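Local coordinates for protein NAD-dependent aldehyde dehydrogenase (Burkholderia multivorans, PDB 5UJU) that probably oxidises aldehydes, perhaps including glutamate gamma-semialdehyde, to the corresponding carboxylic acids with NAD+ as the electron acceptor, at residues Pro36-Glu39 against Lys44-Gly47; Ala133-Ala138 against Gln147-Ala152. All coordinates share one frame; numbering follows the deposited sequence.

Interaction 1. Residues Pro36-Glu39 against Lys44-Gly47; sequences PFAE and KVYG
Val-45, in the short helix 43-46, meets the methyl of Ala-38 with both branches of its side chain: Val-45 CG1 lies 3.9 Å from Ala-38 CB, and CG2 is only slightly farther off. With CG1 anti to the backbone N (chi1 180°), that branch serves two neighbours, since it also rests over one face of the Tyr-46 ring, offset toward the rim. The backbone N of Val-45 is hydrogen-bonded to OG of Ser-42, just before the helix.

Tyr-46 supplies the polar half of the contact. Its CG stands beside the backbone N and anti to the carbonyl carbon (chi1 -65°), and the ring carries the hydroxyl across to the loop. There Tyr-46 OH donates to Ala-38 O at 2.7 Å, lying in the carbonyl plane and on a lone pair, with a C=O...donor angle of 137°. The acceptor sits at the edge of the ring and near its plane, while Ala-38 CB makes a looser contact with Tyr-46 CE2 at 4.2 Å. A water accepts from Ala-38 N at 3.1 Å and gives a weak bond to Tyr-46 OH, so both polar backbone atoms of Ala-38 are linked to the same hydroxyl. Asn-131, near the end of helix 97-132, is hydrogen-bonded to that hydroxyl as well.

Gly-47 then leaves helical geometry with a positive phi and ends the helix. On the loop side, Phe-37 packs on helices 97-132 and 158-175, and Glu-39 forms a salt bridge with Lys-186 of the second subunit. One side-chain-to-backbone bond, seconded by a water and a few methyl contacts, thus helps hold an irregular surface loop to a single helical turn, a tie that depends on direction more than on buried area.

Interaction 2. Residues Ala133-Ala138 against Gln147-Ala152; sequences ASFEIA and QAFMMA
Phe-135 and Phe-149 meet rim to rim, with Phe-135 CD1 3.8 Å from Phe-149 CZ. Each ring finds the other at its edge and near its own plane, and the two planes differ by only about 17°, so this is neither a stack nor a T-shaped pair. The side chains themselves cross at about a right angle. Phe-149 reaches over because its CG is anti to the backbone N (chi1 180°), which carries CZ toward the neighbouring helix. Further rings extend the aromatic cluster: Tyr-139 meets Phe-149, and Phe-153 meets Phe-135.

These residues belong to two consecutive helices, 134-145 and 149-156, joined by a short turn with Ala-148 as N-cap of the second. In this aldehyde dehydrogenase the first of them also packs on helix 245-260, where Glu-136 forms a salt bridge with Arg-252.

One methyl-to-ring contact lies beside the aromatic pair. The methyl of Ala-138 points toward the second helix, and Ala-138 CB touches Phe-149 CE2 at 3.8 Å, approaching the ring obliquely.

Backbone atoms take part where the helices come closest. The CA atoms of Ala-138 and Ala-152 are 5.0 Å apart, and CB of Ala-152 lies 3.4 Å from Ala-138 O, a van der Waals contact in which a carbonyl oxygen, not a side chain, forms the opposing surface.

Overall arrangement
Interaction 1 lies at the surface and interaction 2 is buried, yet they adjoin: Tyr-46 CB packs against Phe-135 CE2 at 3.4 Å, and their centres are about 13 Å apart. The tyrosine therefore turns its hydroxyl to the loop and its CB to the ring of Phe-135. Asn-131 also bridges the two, bonding Tyr-46 through its side chain and Ser-134 through its backbone O. Chemistry follows place: the outer contact relies on a directed hydrogen bond and a water, with a charged neighbour paired to the second subunit, whereas the inner one joins successive helices of one subunit through apolar packing.

Interaction 1. Residues Pro36-Glu39 against Lys44-Gly47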
ATOM      1  N   PRO A  36       8.895   7.066  24.712  1.00 42.34           N
ATOM      2  CA  PRO A  36       8.135   7.323  25.940  1.00 44.54           C
ATOM      3  C   PRO A  36       8.222   6.195  26.949  1.00 45.77           C
ATOM      4  O   PRO A  36       7.686   6.337  28.059  1.00 46.14           O
ATOM      5  CB  PRO A  36       6.699   7.473  25.428  1.00 49.33           C
ATOM      6  CG  PRO A  36       6.651   6.507  24.283  1.00 43.95           C
ATOM      7  CD  PRO A  36       8.030   6.552  23.634  1.00 45.66           C
ATOM      8  N   PHE A  37       8.857   5.076  26.599  1.00 41.78           N
ATOM      9  CA  PHE A  37       8.904   3.903  27.460  1.00 37.86           C
ATOM     10  C   PHE A  37      10.349   3.689  27.898  1.00 41.18           C
ATOM     11  O   PHE A  37      11.233   3.485  27.060  1.00 42.71           O
ATOM     12  CB  PHE A  37       8.339   2.682  26.732  1.00 37.48           C
ATOM     13  CG  PHE A  37       6.911   2.878  26.223  1.00 34.74           C
ATOM     14  CD1 PHE A  37       5.861   3.107  27.104  1.00 36.08           C
ATOM     15  CD2 PHE A  37       6.631   2.818  24.859  1.00 30.24           C
ATOM     16  CE1 PHE A  37       4.550   3.288  26.640  1.00 35.46           C
ATOM     17  CE2 PHE A  37       5.327   2.992  24.379  1.00 27.89           C
ATOM     18  CZ  PHE A  37       4.283   3.226  25.268  1.00 31.15           C
ATOM     19  N   ALA A  38      10.585   3.770  29.205  1.00 33.17           N
ATOM     20  CA  ALA A  38      11.936   3.672  29.742  1.00 38.06           C
ATOM     21  C   ALA A  38      12.512   2.289  29.486  1.00 44.95           C
ATOM     22  O   ALA A  38      11.967   1.283  29.952  1.00 33.24           O
ATOM     23  CB  ALA A  38      11.936   3.981  31.237  1.00 35.77           C
ATOM     24  N   GLU A  39      13.616   2.235  28.737  1.00 41.78           N
ATOM     25  CA  GLU A  39      14.201   0.949  28.390  1.00 39.48           C
ATOM     26  C   GLU A  39      14.990   0.332  29.541  1.00 42.39           C
ATOM     27  O   GLU A  39      15.236  -0.879  29.519  1.00 45.86           O
ATOM     28  CB  GLU A  39      15.099   1.094  27.159  1.00 34.25           C
ATOM     29  CG  GLU A  39      16.316   1.941  27.412  1.00 39.92           C
ATOM     30  CD  GLU A  39      17.273   1.935  26.237  1.00 49.30           C
ATOM     31  OE1 GLU A  39      16.896   1.453  25.146  1.00 50.11           O
ATOM     32  OE2 GLU A  39      18.420   2.377  26.422  1.00 52.80           O
ATOM     33  N   LYS A  44      13.332   3.079  39.907  1.00 77.05           N
ATOM     34  CA  LYS A  44      12.757   4.419  39.873  1.00 75.86           C
ATOM     35  C   LYS A  44      11.490   4.465  39.029  1.00 77.94           C
ATOM     36  O   LYS A  44      10.480   5.050  39.436  1.00 83.29           O
ATOM     37  CB  LYS A  44      13.788   5.414  39.341  1.00 72.93           C
ATOM     38  N   VAL A  45      11.511   3.822  37.867  1.00 72.82           N
ATOM     39  CA  VAL A  45      10.401   3.930  36.928  1.00 67.90           C
ATOM     40  C   VAL A  45       9.327   2.879  37.183  1.00 63.88           C
ATOM     41  O   VAL A  45       8.130   3.177  37.118  1.00 64.65           O
ATOM     42  CB  VAL A  45      10.959   3.840  35.493  1.00 64.61           C
ATOM     43  CG1 VAL A  45       9.835   3.938  34.466  1.00 58.40           C
ATOM     44  CG2 VAL A  45      12.016   4.922  35.277  1.00 60.75           C
ATOM     45  N   TYR A  46       9.722   1.638  37.464  1.00 60.84           N
ATOM     46  CA  TYR A  46       8.792   0.516  37.488  1.00 57.82           C
ATOM     47  C   TYR A  46       8.474   0.031  38.898  1.00 59.98           C
ATOM     48  O   TYR A  46       7.834  -1.015  39.052  1.00 53.94           O
ATOM     49  CB  TYR A  46       9.343  -0.629  36.639  1.00 46.11           C
ATOM     50  CG  TYR A  46       9.434  -0.288  35.166  1.00 44.77           C
ATOM     51  CD1 TYR A  46       8.326  -0.411  34.341  1.00 40.63           C
ATOM     52  CD2 TYR A  46      10.626   0.176  34.603  1.00 44.62           C
ATOM     53  CE1 TYR A  46       8.394  -0.095  32.989  1.00 41.28           C
ATOM     54  CE2 TYR A  46      10.704   0.502  33.249  1.00 42.68           C
ATOM     55  CZ  TYR A  46       9.583   0.365  32.447  1.00 42.41           C
ATOM     56  OH  TYR A  46       9.639   0.676  31.103  1.00 35.48           O
ATOM     57  N   GLY A  47       8.894   0.762  39.920  1.00 65.86           N
ATOM     58  CA  GLY A  47       8.634   0.369  41.297  1.00 62.88           C
ATOM     59  C   GLY A  47       9.738  -0.501  41.861  1.00 60.11           C
ATOM     60  O   GLY A  47      10.411  -1.250  41.148  1.00 54.15           O
TER
HETATM   61  O   HOH W   1       8.047   3.735  30.971  1.00 43.95           O

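Interaction 2. Residues Ala133-Ala138 against Gln147-Ala152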
ATOM      1  N   ALA A 133       3.284  -3.896  32.501  1.00 31.78           N
ATOM      2  CA  ALA A 133       3.495  -5.337  32.591  1.00 32.21           C
ATOM      3  C   ALA A 133       4.847  -5.770  32.023  1.00 31.26           C
ATOM      4  O   ALA A 133       5.035  -6.963  31.743  1.00 30.15           O
ATOM      5  CB  ALA A 133       2.370  -6.083  31.862  1.00 27.49           C
ATOM      6  N   SER A 134       5.795  -4.837  31.871  1.00 29.76           N
ATOM      7  CA  SER A 134       7.023  -5.135  31.137  1.00 33.02           C
ATOM      8  C   SER A 134       7.816  -6.251  31.795  1.00 30.39           C
ATOM      9  O   SER A 134       8.439  -7.064  31.102  1.00 28.98           O
ATOM     10  CB  SER A 134       7.893  -3.883  31.008  1.00 33.10           C
ATOM     11  OG  SER A 134       7.370  -2.999  30.036  1.00 27.26           O
ATOM     12  N   PHE A 135       7.833  -6.295  33.128  1.00 30.45           N
ATOM     13  CA  PHE A 135       8.594  -7.342  33.803  1.00 31.30           C
ATOM     14  C   PHE A 135       7.952  -8.707  33.590  1.00 34.52           C
ATOM     15  O   PHE A 135       8.649  -9.684  33.307  1.00 30.16           O
ATOM     16  CB  PHE A 135       8.736  -7.027  35.286  1.00 29.21           C
ATOM     17  CG  PHE A 135       9.834  -6.046  35.584  1.00 35.35           C
ATOM     18  CD1 PHE A 135      11.163  -6.451  35.570  1.00 35.57           C
ATOM     19  CD2 PHE A 135       9.541  -4.725  35.887  1.00 36.19           C
ATOM     20  CE1 PHE A 135      12.181  -5.554  35.839  1.00 36.56           C
ATOM     21  CE2 PHE A 135      10.549  -3.827  36.166  1.00 40.17           C
ATOM     22  CZ  PHE A 135      11.871  -4.240  36.137  1.00 40.85           C
ATOM     23  N   GLU A 136       6.622  -8.798  33.736  1.00 31.24           N
ATOM     24  CA  GLU A 136       5.934 -10.057  33.456  1.00 26.48           C
ATOM     25  C   GLU A 136       6.167 -10.507  32.020  1.00 26.69           C
ATOM     26  O   GLU A 136       6.424 -11.689  31.758  1.00 29.99           O
ATOM     27  CB  GLU A 136       4.435  -9.903  33.720  1.00 27.63           C
ATOM     28  CG  GLU A 136       3.613 -11.084  33.256  1.00 34.08           C
ATOM     29  CD  GLU A 136       2.104 -10.845  33.372  1.00 29.73           C
ATOM     30  OE1 GLU A 136       1.702  -9.717  33.692  1.00 28.28           O
ATOM     31  OE2 GLU A 136       1.338 -11.795  33.155  1.00 27.18           O
ATOM     32  N   ILE A 137       6.074  -9.572  31.075  1.00 28.59           N
ATOM     33  CA  ILE A 137       6.323  -9.878  29.670  1.00 23.48           C
ATOM     34  C   ILE A 137       7.795 -10.255  29.441  1.00 23.76           C
ATOM     35  O   ILE A 137       8.104 -11.176  28.674  1.00 25.44           O
ATOM     36  CB  ILE A 137       5.882  -8.685  28.804  1.00 26.91           C
ATOM     37  CG1 ILE A 137       4.351  -8.530  28.872  1.00 32.47           C
ATOM     38  CG2 ILE A 137       6.337  -8.844  27.356  1.00 27.30           C
ATOM     39  CD1 ILE A 137       3.822  -7.257  28.226  1.00 26.03           C
ATOM     40  N   ALA A 138       8.720  -9.583  30.122  1.00 25.58           N
ATOM     41  CA  ALA A 138      10.136  -9.916  29.937  1.00 28.33           C
ATOM     42  C   ALA A 138      10.411 -11.376  30.280  1.00 30.07           C
ATOM     43  O   ALA A 138      11.076 -12.091  29.518  1.00 34.97           O
ATOM     44  CB  ALA A 138      11.010  -8.995  30.782  1.00 26.11           C
ATOM     45  N   GLN A 147      16.060 -15.380  24.998  1.00 34.33           N
ATOM     46  CA  GLN A 147      16.778 -14.130  25.203  1.00 33.29           C
ATOM     47  C   GLN A 147      17.168 -13.973  26.667  1.00 32.09           C
ATOM     48  O   GLN A 147      16.387 -14.284  27.573  1.00 32.94           O
ATOM     49  CB  GLN A 147      15.925 -12.938  24.751  1.00 27.35           C
ATOM     50  CG  GLN A 147      15.919 -12.758  23.247  1.00 33.42           C
ATOM     51  CD  GLN A 147      14.899 -11.755  22.751  1.00 40.25           C
ATOM     52  OE1 GLN A 147      14.330 -10.984  23.519  1.00 35.87           O
ATOM     53  NE2 GLN A 147      14.686 -11.743  21.447  1.00 51.13           N
ATOM     54  N   ALA A 148      18.396 -13.510  26.894  1.00 30.19           N
ATOM     55  CA  ALA A 148      18.824 -13.142  28.236  1.00 28.95           C
ATOM     56  C   ALA A 148      17.930 -12.030  28.776  1.00 28.64           C
ATOM     57  O   ALA A 148      17.315 -11.272  28.023  1.00 28.97           O
ATOM     58  CB  ALA A 148      20.291 -12.690  28.241  1.00 30.10           C
ATOM     59  N   PHE A 149      17.858 -11.936  30.103  1.00 38.27           N
ATOM     60  CA  PHE A 149      16.794 -11.135  30.709  1.00 32.69           C
ATOM     61  C   PHE A 149      16.810  -9.689  30.216  1.00 31.84           C
ATOM     62  O   PHE A 149      15.759  -9.124  29.886  1.00 35.36           O
ATOM     63  CB  PHE A 149      16.870 -11.166  32.231  1.00 35.65           C
ATOM     64  CG  PHE A 149      15.777 -10.342  32.879  1.00 39.19           C
ATOM     65  CD1 PHE A 149      16.051  -9.095  33.423  1.00 40.23           C
ATOM     66  CD2 PHE A 149      14.473 -10.800  32.888  1.00 38.27           C
ATOM     67  CE1 PHE A 149      15.042  -8.334  33.998  1.00 45.41           C
ATOM     68  CE2 PHE A 149      13.455 -10.039  33.452  1.00 40.64           C
ATOM     69  CZ  PHE A 149      13.746  -8.806  34.013  1.00 40.13           C
ATOM     70  N   MET A 150      17.985  -9.058  30.188  1.00 29.84           N
ATOM     71  CA  MET A 150      18.030  -7.645  29.819  1.00 29.81           C
ATOM     72  C   MET A 150      17.488  -7.419  28.412  1.00 32.43           C
ATOM     73  O   MET A 150      16.703  -6.486  28.187  1.00 31.96           O
ATOM     74  CB  MET A 150      19.450  -7.101  29.943  1.00 34.34           C
ATOM     75  CG  MET A 150      19.568  -5.603  29.684  1.00 55.79           C
ATOM     76  SD  MET A 150      18.678  -4.565  30.877  1.00 69.19           S
ATOM     77  CE  MET A 150      19.422  -5.076  32.430  1.00 71.46           C
ATOM     78  N   MET A 151      17.878  -8.263  27.449  1.00 31.31           N
ATOM     79  CA  MET A 151      17.316  -8.134  26.106  1.00 37.25           C
ATOM     80  C   MET A 151      15.840  -8.521  26.081  1.00 29.07           C
ATOM     81  O   MET A 151      15.039  -7.913  25.360  1.00 28.99           O
ATOM     82  CB  MET A 151      18.097  -8.994  25.115  1.00 34.74           C
ATOM     83  CG  MET A 151      17.456  -8.997  23.727  1.00 31.09           C
ATOM     84  SD  MET A 151      18.367  -9.966  22.499  1.00 35.36           S
ATOM     85  CE  MET A 151      19.819  -8.940  22.321  1.00 31.08           C
ATOM     86  N   ALA A 152      15.464  -9.548  26.834  1.00 29.97           N
ATOM     87  CA  ALA A 152      14.057  -9.928  26.872  1.00 30.81           C
ATOM     88  C   ALA A 152      13.202  -8.765  27.359  1.00 29.12           C
ATOM     89  O   ALA A 152      12.149  -8.477  26.784  1.00 30.44           O
ATOM     90  CB  ALA A 152      13.876 -11.155  27.763  1.00 25.43           C
TER